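Adenosine monophosphate-protein transferase (Pyrococcus horikoshii, PDB 2D16) has no established function but belongs to the adenosine-specific kinase family and may transfer adenosine monophosphate to proteins. Local coordinates at residues R3-D8 against A74-A79; I9-P12 against E16-I19. All blocks are in the same frame, centred on the assembly; numbering follows the deposited sequence.

Strand 3-8, near the N terminus, is an outer strand of the chain's three-stranded antiparallel sheet, and contact 1 sets it against the C-terminal end of helix 64-77. The large loop so closed contains most of that helix and three strands of the five-stranded sheet. Contact 2 is nested inside it and is far shorter: residues 9-12 follow strand 3-8, and after three intervening residues the chain returns as strand 16-22, an inner strand of that sheet. The contact centres lie about 13 Å apart, yet CD1 of Ile77 packs on CD1 of Ile9 at 4.3 Å. Contact 1 joins the three-stranded sheet to helix 64-77, and contact 2 packs the connection between the sheets on strand 16-22.

Contact 1. Residues R3-D8 against A74-A79; sequences RIEVID and AVKIGA
The edge strand of a three-stranded antiparallel sheet meets the C-terminal end of a helix here, and Ile7 of strand 3-8 makes the principal contact with Lys76 and Ile77 of helix 64-77. The arrangement illustrates how one branched residue packs a strand on a helix end with no direct hydrogen bond between the two segments. The Ile7 side chain leaves with CG1 anti to the carbonyl carbon (chi1 -63°) and runs on extended, which carries its terminal methyl onto the helix backbone. CD1 of Ile7 rests 3.6 Å from CA of Ile77, and the same methyl lies at an equal 3.6 Å from O of Lys76. Against the neighbouring side chain the approach is looser, with CD1 of Ile7 to CG1 of Ile77 at 4.1 Å. The other branch, CG2 of Ile7, meets the base of the lysine chain, 4.0 Å from CG of Lys76, where the two side chains run at a slant to one another. Val120 of the adjoining strand also touches Ile7, and Val118 packs on Ile77, so the contact continues into the sheet.

Polar joining comes from outside the two segments, through Arg127, the first residue of strand 127-134. NE of Arg127 donates to O of Ile77 and NH2 of Arg127 forms a salt bridge with OE2 of Glu5, so one guanidinium group spans strand and helix; its positive charge would also suit the carbonyl end of the helix dipole. Lys76 is a more distant companion of Glu5, its NZ standing 5.2 Å from OE2 of Glu5 without touching it. The helix ends immediately beyond: Gly78 turns to positive phi (68°) while its N still bonds to O of Ala74 at 2.8 Å.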
ATOM      1  N   ARG A   3     -18.631 -53.269 -45.129  1.00 33.06           N
ATOM      2  CA  ARG A   3     -18.856 -54.105 -43.959  1.00 32.68           C
ATOM      3  C   ARG A   3     -18.748 -53.213 -42.733  1.00 30.91           C
ATOM      4  O   ARG A   3     -17.753 -52.510 -42.548  1.00 30.09           O
ATOM      5  CB  ARG A   3     -17.827 -55.240 -43.897  1.00 33.68           C
ATOM      6  CG  ARG A   3     -18.100 -56.366 -44.893  1.00 38.31           C
ATOM      7  CD  ARG A   3     -16.912 -57.313 -45.042  1.00 40.59           C
ATOM      8  NE  ARG A   3     -16.650 -58.116 -43.848  1.00 41.94           N
ATOM      9  CZ  ARG A   3     -17.446 -59.083 -43.398  1.00 42.60           C
ATOM     10  NH1 ARG A   3     -18.572 -59.377 -44.036  1.00 42.82           N
ATOM     11  NH2 ARG A   3     -17.107 -59.764 -42.310  1.00 41.18           N
ATOM     12  N   ILE A   4     -19.785 -53.238 -41.904  1.00 28.25           N
ATOM     13  CA  ILE A   4     -19.815 -52.414 -40.706  1.00 27.83           C
ATOM     14  C   ILE A   4     -19.510 -53.231 -39.459  1.00 28.04           C
ATOM     15  O   ILE A   4     -20.011 -54.345 -39.302  1.00 28.06           O
ATOM     16  CB  ILE A   4     -21.198 -51.742 -40.547  1.00 27.96           C
ATOM     17  CG1 ILE A   4     -21.466 -50.833 -41.751  1.00 28.25           C
ATOM     18  CG2 ILE A   4     -21.250 -50.950 -39.249  1.00 26.77           C
ATOM     19  CD1 ILE A   4     -22.841 -50.179 -41.752  1.00 28.88           C
ATOM     20  N   GLU A   5     -18.671 -52.678 -38.587  1.00 27.67           N
ATOM     21  CA  GLU A   5     -18.312 -53.346 -37.342  1.00 27.68           C
ATOM     22  C   GLU A   5     -18.337 -52.353 -36.185  1.00 26.79           C
ATOM     23  O   GLU A   5     -18.200 -51.140 -36.383  1.00 25.48           O
ATOM     24  CB  GLU A   5     -16.921 -53.990 -37.448  1.00 30.14           C
ATOM     25  CG  GLU A   5     -15.758 -53.015 -37.445  1.00 32.12           C
ATOM     26  CD  GLU A   5     -14.423 -53.699 -37.698  1.00 34.81           C
ATOM     27  OE1 GLU A   5     -14.243 -54.263 -38.798  1.00 38.04           O
ATOM     28  OE2 GLU A   5     -13.553 -53.676 -36.799  1.00 34.15           O
ATOM     29  N   VAL A   6     -18.521 -52.879 -34.977  1.00 25.45           N
ATOM     30  CA  VAL A   6     -18.573 -52.065 -33.774  1.00 25.31           C
ATOM     31  C   VAL A   6     -17.317 -52.307 -32.954  1.00 26.25           C
ATOM     32  O   VAL A   6     -16.961 -53.449 -32.670  1.00 27.11           O
ATOM     33  CB  VAL A   6     -19.811 -52.418 -32.925  1.00 26.28           C
ATOM     34  CG1 VAL A   6     -19.859 -51.555 -31.671  1.00 26.07           C
ATOM     35  CG2 VAL A   6     -21.066 -52.225 -33.757  1.00 25.49           C
ATOM     36  N   ILE A   7     -16.641 -51.227 -32.583  1.00 24.93           N
ATOM     37  CA  ILE A   7     -15.421 -51.326 -31.801  1.00 25.89           C
ATOM     38  C   ILE A   7     -15.638 -50.729 -30.419  1.00 25.35           C
ATOM     39  O   ILE A   7     -16.045 -49.577 -30.283  1.00 23.68           O
ATOM     40  CB  ILE A   7     -14.257 -50.579 -32.492  1.00 27.87           C
ATOM     41  CG1 ILE A   7     -13.960 -51.230 -33.848  1.00 28.96           C
ATOM     42  CG2 ILE A   7     -13.019 -50.600 -31.606  1.00 27.31           C
ATOM     43  CD1 ILE A   7     -12.948 -50.477 -34.679  1.00 30.04           C
ATOM     44  N   ASP A   8     -15.383 -51.529 -29.390  1.00 24.57           N
ATOM     45  CA  ASP A   8     -15.531 -51.061 -28.023  1.00 24.57           C
ATOM     46  C   ASP A   8     -14.218 -50.398 -27.628  1.00 25.33           C
ATOM     47  O   ASP A   8     -13.153 -51.012 -27.735  1.00 24.90           O
ATOM     48  CB  ASP A   8     -15.815 -52.235 -27.077  1.00 24.86           C
ATOM     49  CG  ASP A   8     -17.218 -52.790 -27.238  1.00 24.81           C
ATOM     50  OD1 ASP A   8     -18.186 -52.067 -26.922  1.00 27.00           O
ATOM     51  OD2 ASP A   8     -17.352 -53.949 -27.678  1.00 27.88           O
ATOM     52  N   ALA A  74      -6.623 -46.802 -31.526  1.00 21.10           N
ATOM     53  CA  ALA A  74      -6.470 -46.172 -32.833  1.00 20.33           C
ATOM     54  C   ALA A  74      -6.170 -47.163 -33.957  1.00 21.31           C
ATOM     55  O   ALA A  74      -6.754 -47.068 -35.035  1.00 20.70           O
ATOM     56  CB  ALA A  74      -5.380 -45.109 -32.775  1.00 19.05           C
ATOM     57  N   VAL A  75      -5.266 -48.110 -33.720  1.00 21.25           N
ATOM     58  CA  VAL A  75      -4.926 -49.072 -34.765  1.00 22.53           C
ATOM     59  C   VAL A  75      -6.094 -50.025 -35.041  1.00 23.13           C
ATOM     60  O   VAL A  75      -6.258 -50.509 -36.164  1.00 23.50           O
ATOM     61  CB  VAL A  75      -3.635 -49.878 -34.411  1.00 21.62           C
ATOM     62  CG1 VAL A  75      -3.926 -50.930 -33.371  1.00 21.75           C
ATOM     63  CG2 VAL A  75      -3.057 -50.502 -35.674  1.00 22.52           C
ATOM     64  N   LYS A  76      -6.909 -50.277 -34.021  1.00 23.35           N
ATOM     65  CA  LYS A  76      -8.063 -51.146 -34.186  1.00 24.38           C
ATOM     66  C   LYS A  76      -9.073 -50.412 -35.064  1.00 23.48           C
ATOM     67  O   LYS A  76      -9.633 -50.989 -35.990  1.00 23.30           O
ATOM     68  CB  LYS A  76      -8.688 -51.484 -32.830  1.00 26.96           C
ATOM     69  CG  LYS A  76      -9.816 -52.504 -32.921  1.00 31.86           C
ATOM     70  CD  LYS A  76      -9.352 -53.778 -33.624  1.00 35.11           C
ATOM     71  CE  LYS A  76     -10.492 -54.769 -33.804  1.00 38.33           C
ATOM     72  NZ  LYS A  76     -11.096 -55.158 -32.499  1.00 40.46           N
ATOM     73  N   ILE A  77      -9.294 -49.133 -34.775  1.00 22.89           N
ATOM     74  CA  ILE A  77     -10.216 -48.329 -35.572  1.00 22.16           C
ATOM     75  C   ILE A  77      -9.661 -48.291 -36.996  1.00 21.81           C
ATOM     76  O   ILE A  77     -10.406 -48.405 -37.969  1.00 22.65           O
ATOM     77  CB  ILE A  77     -10.338 -46.902 -34.995  1.00 22.60           C
ATOM     78  CG1 ILE A  77     -11.106 -46.961 -33.669  1.00 22.71           C
ATOM     79  CG2 ILE A  77     -11.028 -45.983 -35.999  1.00 22.31           C
ATOM     80  CD1 ILE A  77     -11.110 -45.662 -32.891  1.00 24.05           C
ATOM     81  N   GLY A  78      -8.345 -48.132 -37.096  1.00 22.34           N
ATOM     82  CA  GLY A  78      -7.666 -48.128 -38.382  1.00 22.45           C
ATOM     83  C   GLY A  78      -7.874 -46.992 -39.364  1.00 23.28           C
ATOM     84  O   GLY A  78      -6.931 -46.597 -40.049  1.00 23.89           O
ATOM     85  N   ALA A  79      -9.093 -46.471 -39.446  1.00 21.91           N
ATOM     86  CA  ALA A  79      -9.411 -45.394 -40.383  1.00 21.64           C
ATOM     87  C   ALA A  79      -8.334 -44.313 -40.484  1.00 20.98           C
ATOM     88  O   ALA A  79      -7.882 -43.767 -39.476  1.00 22.08           O
ATOM     89  CB  ALA A  79     -10.748 -44.762 -40.011  1.00 20.69           C
TER

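Contact 2. Residues I9-P12 against E16-I19; sequences IEKP and EVII
NZ of Lys11 is held by two backbone carbonyls, O of Asn114 through a hydrogen bond and O of Glu113 through a weak one, while the aliphatic part of the same chain lies against Val17. This lysine belongs to the linker that connects the edge strand 3-8 of the three-stranded antiparallel sheet to strand 16-22, an inner strand of the five-stranded antiparallel sheet. The lysine plays two roles, its methylenes packing as hydrocarbon and its NZ donating to carbonyls. CG of Lys11 sits between the backbone N and the carbonyl carbon (chi1 58°); from there the chain runs straight over the valine and bends only at its last torsion (chi4 60°), turning the ammonium group to the carbonyls. It crosses Val17 at about a right angle. CE of Lys11 comes 3.8 Å from CG1 of Val17, and CD of Lys11 lies 4.0 Å from CB of Val17 and 4.1 Å from CG1 of Val17.

The second branch of the valine serves a different neighbour, CG2 of Val17 meeting CG2 of Ile9 at 4.1 Å, where the two side chains run at a slant. Val17 thus meets Lys11 and Ile9, each at a different methyl. Phe116 of strand 116-122 packs on Ile9, Val17 and Ile19, and its backbone is hydrogen-bonded to that of Ile9. The strand alternates as expected: Val17 and Ile19 face residues 9-12, whereas Ile18 packs on Val95 and Ile99 of helix 92-100. Farther along, the two isoleucines, both bent at chi2, meet through their end methyls, CD1 of Ile9 lying 4.3 Å from CD1 of Ile19.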
ATOM      1  N   ILE A   9     -14.290 -49.143 -27.197  1.00 23.69           N
ATOM      2  CA  ILE A   9     -13.095 -48.427 -26.777  1.00 24.30           C
ATOM      3  C   ILE A   9     -12.618 -49.023 -25.458  1.00 23.91           C
ATOM      4  O   ILE A   9     -13.395 -49.146 -24.511  1.00 24.87           O
ATOM      5  CB  ILE A   9     -13.378 -46.922 -26.565  1.00 25.43           C
ATOM      6  CG1 ILE A   9     -13.683 -46.251 -27.908  1.00 24.50           C
ATOM      7  CG2 ILE A   9     -12.184 -46.260 -25.876  1.00 26.94           C
ATOM      8  CD1 ILE A   9     -12.530 -46.305 -28.898  1.00 26.40           C
ATOM      9  N   GLU A  10     -11.347 -49.408 -25.415  1.00 23.98           N
ATOM     10  CA  GLU A  10     -10.763 -49.979 -24.206  1.00 25.23           C
ATOM     11  C   GLU A  10     -10.131 -48.850 -23.401  1.00 25.22           C
ATOM     12  O   GLU A  10      -9.202 -48.191 -23.867  1.00 25.36           O
ATOM     13  CB  GLU A  10      -9.686 -51.012 -24.554  1.00 26.78           C
ATOM     14  CG  GLU A  10      -9.204 -51.813 -23.345  1.00 30.37           C
ATOM     15  CD  GLU A  10      -7.977 -52.659 -23.634  1.00 31.67           C
ATOM     16  OE1 GLU A  10      -7.865 -53.197 -24.756  1.00 34.12           O
ATOM     17  OE2 GLU A  10      -7.127 -52.796 -22.727  1.00 35.54           O
ATOM     18  N   LYS A  11     -10.641 -48.624 -22.196  1.00 25.16           N
ATOM     19  CA  LYS A  11     -10.116 -47.570 -21.343  1.00 27.25           C
ATOM     20  C   LYS A  11     -10.492 -47.821 -19.892  1.00 28.90           C
ATOM     21  O   LYS A  11     -11.550 -48.374 -19.603  1.00 28.40           O
ATOM     22  CB  LYS A  11     -10.663 -46.207 -21.781  1.00 26.80           C
ATOM     23  CG  LYS A  11     -12.185 -46.114 -21.773  1.00 26.36           C
ATOM     24  CD  LYS A  11     -12.653 -44.721 -22.165  1.00 25.88           C
ATOM     25  CE  LYS A  11     -14.162 -44.667 -22.380  1.00 27.20           C
ATOM     26  NZ  LYS A  11     -14.940 -45.051 -21.167  1.00 26.75           N
ATOM     27  N   PRO A  12      -9.618 -47.431 -18.957  1.00 31.31           N
ATOM     28  CA  PRO A  12      -9.935 -47.645 -17.546  1.00 32.78           C
ATOM     29  C   PRO A  12     -11.015 -46.677 -17.063  1.00 33.82           C
ATOM     30  O   PRO A  12     -11.271 -45.644 -17.690  1.00 32.21           O
ATOM     31  CB  PRO A  12      -8.589 -47.434 -16.855  1.00 33.31           C
ATOM     32  CG  PRO A  12      -7.532 -47.460 -17.898  1.00 34.09           C
ATOM     33  CD  PRO A  12      -8.239 -46.938 -19.123  1.00 32.36           C
ATOM     34  N   GLU A  16     -11.171 -40.248 -19.818  1.00 23.11           N
ATOM     35  CA  GLU A  16     -11.993 -39.626 -20.855  1.00 23.04           C
ATOM     36  C   GLU A  16     -11.435 -39.956 -22.234  1.00 22.70           C
ATOM     37  O   GLU A  16     -10.218 -39.970 -22.425  1.00 21.72           O
ATOM     38  CB  GLU A  16     -11.991 -38.103 -20.688  1.00 23.05           C
ATOM     39  CG  GLU A  16     -12.373 -37.577 -19.308  1.00 24.73           C
ATOM     40  CD  GLU A  16     -13.873 -37.478 -19.097  1.00 24.65           C
ATOM     41  OE1 GLU A  16     -14.627 -37.508 -20.093  1.00 25.30           O
ATOM     42  OE2 GLU A  16     -14.298 -37.350 -17.933  1.00 26.28           O
ATOM     43  N   VAL A  17     -12.317 -40.222 -23.190  1.00 20.61           N
ATOM     44  CA  VAL A  17     -11.883 -40.517 -24.548  1.00 20.10           C
ATOM     45  C   VAL A  17     -12.442 -39.473 -25.510  1.00 20.86           C
ATOM     46  O   VAL A  17     -13.571 -39.007 -25.352  1.00 19.68           O
ATOM     47  CB  VAL A  17     -12.338 -41.927 -25.019  1.00 20.70           C
ATOM     48  CG1 VAL A  17     -13.858 -42.013 -25.057  1.00 19.25           C
ATOM     49  CG2 VAL A  17     -11.756 -42.229 -26.400  1.00 20.88           C
ATOM     50  N   ILE A  18     -11.625 -39.090 -26.487  1.00 20.31           N
ATOM     51  CA  ILE A  18     -12.027 -38.130 -27.505  1.00 19.36           C
ATOM     52  C   ILE A  18     -11.568 -38.715 -28.838  1.00 20.20           C
ATOM     53  O   ILE A  18     -10.401 -39.072 -28.994  1.00 22.02           O
ATOM     54  CB  ILE A  18     -11.353 -36.751 -27.307  1.00 20.61           C
ATOM     55  CG1 ILE A  18     -11.659 -36.206 -25.911  1.00 18.67           C
ATOM     56  CG2 ILE A  18     -11.862 -35.777 -28.367  1.00 21.46           C
ATOM     57  CD1 ILE A  18     -10.944 -34.905 -25.588  1.00 22.77           C
ATOM     58  N   ILE A  19     -12.488 -38.833 -29.789  1.00 19.27           N
ATOM     59  CA  ILE A  19     -12.155 -39.380 -31.099  1.00 19.64           C
ATOM     60  C   ILE A  19     -12.407 -38.285 -32.129  1.00 19.28           C
ATOM     61  O   ILE A  19     -13.440 -37.624 -32.086  1.00 19.04           O
ATOM     62  CB  ILE A  19     -13.047 -40.592 -31.462  1.00 21.53           C
ATOM     63  CG1 ILE A  19     -13.082 -41.602 -30.310  1.00 24.91           C
ATOM     64  CG2 ILE A  19     -12.534 -41.247 -32.737  1.00 20.00           C
ATOM     65  CD1 ILE A  19     -11.746 -42.226 -29.988  1.00 26.97           C
TER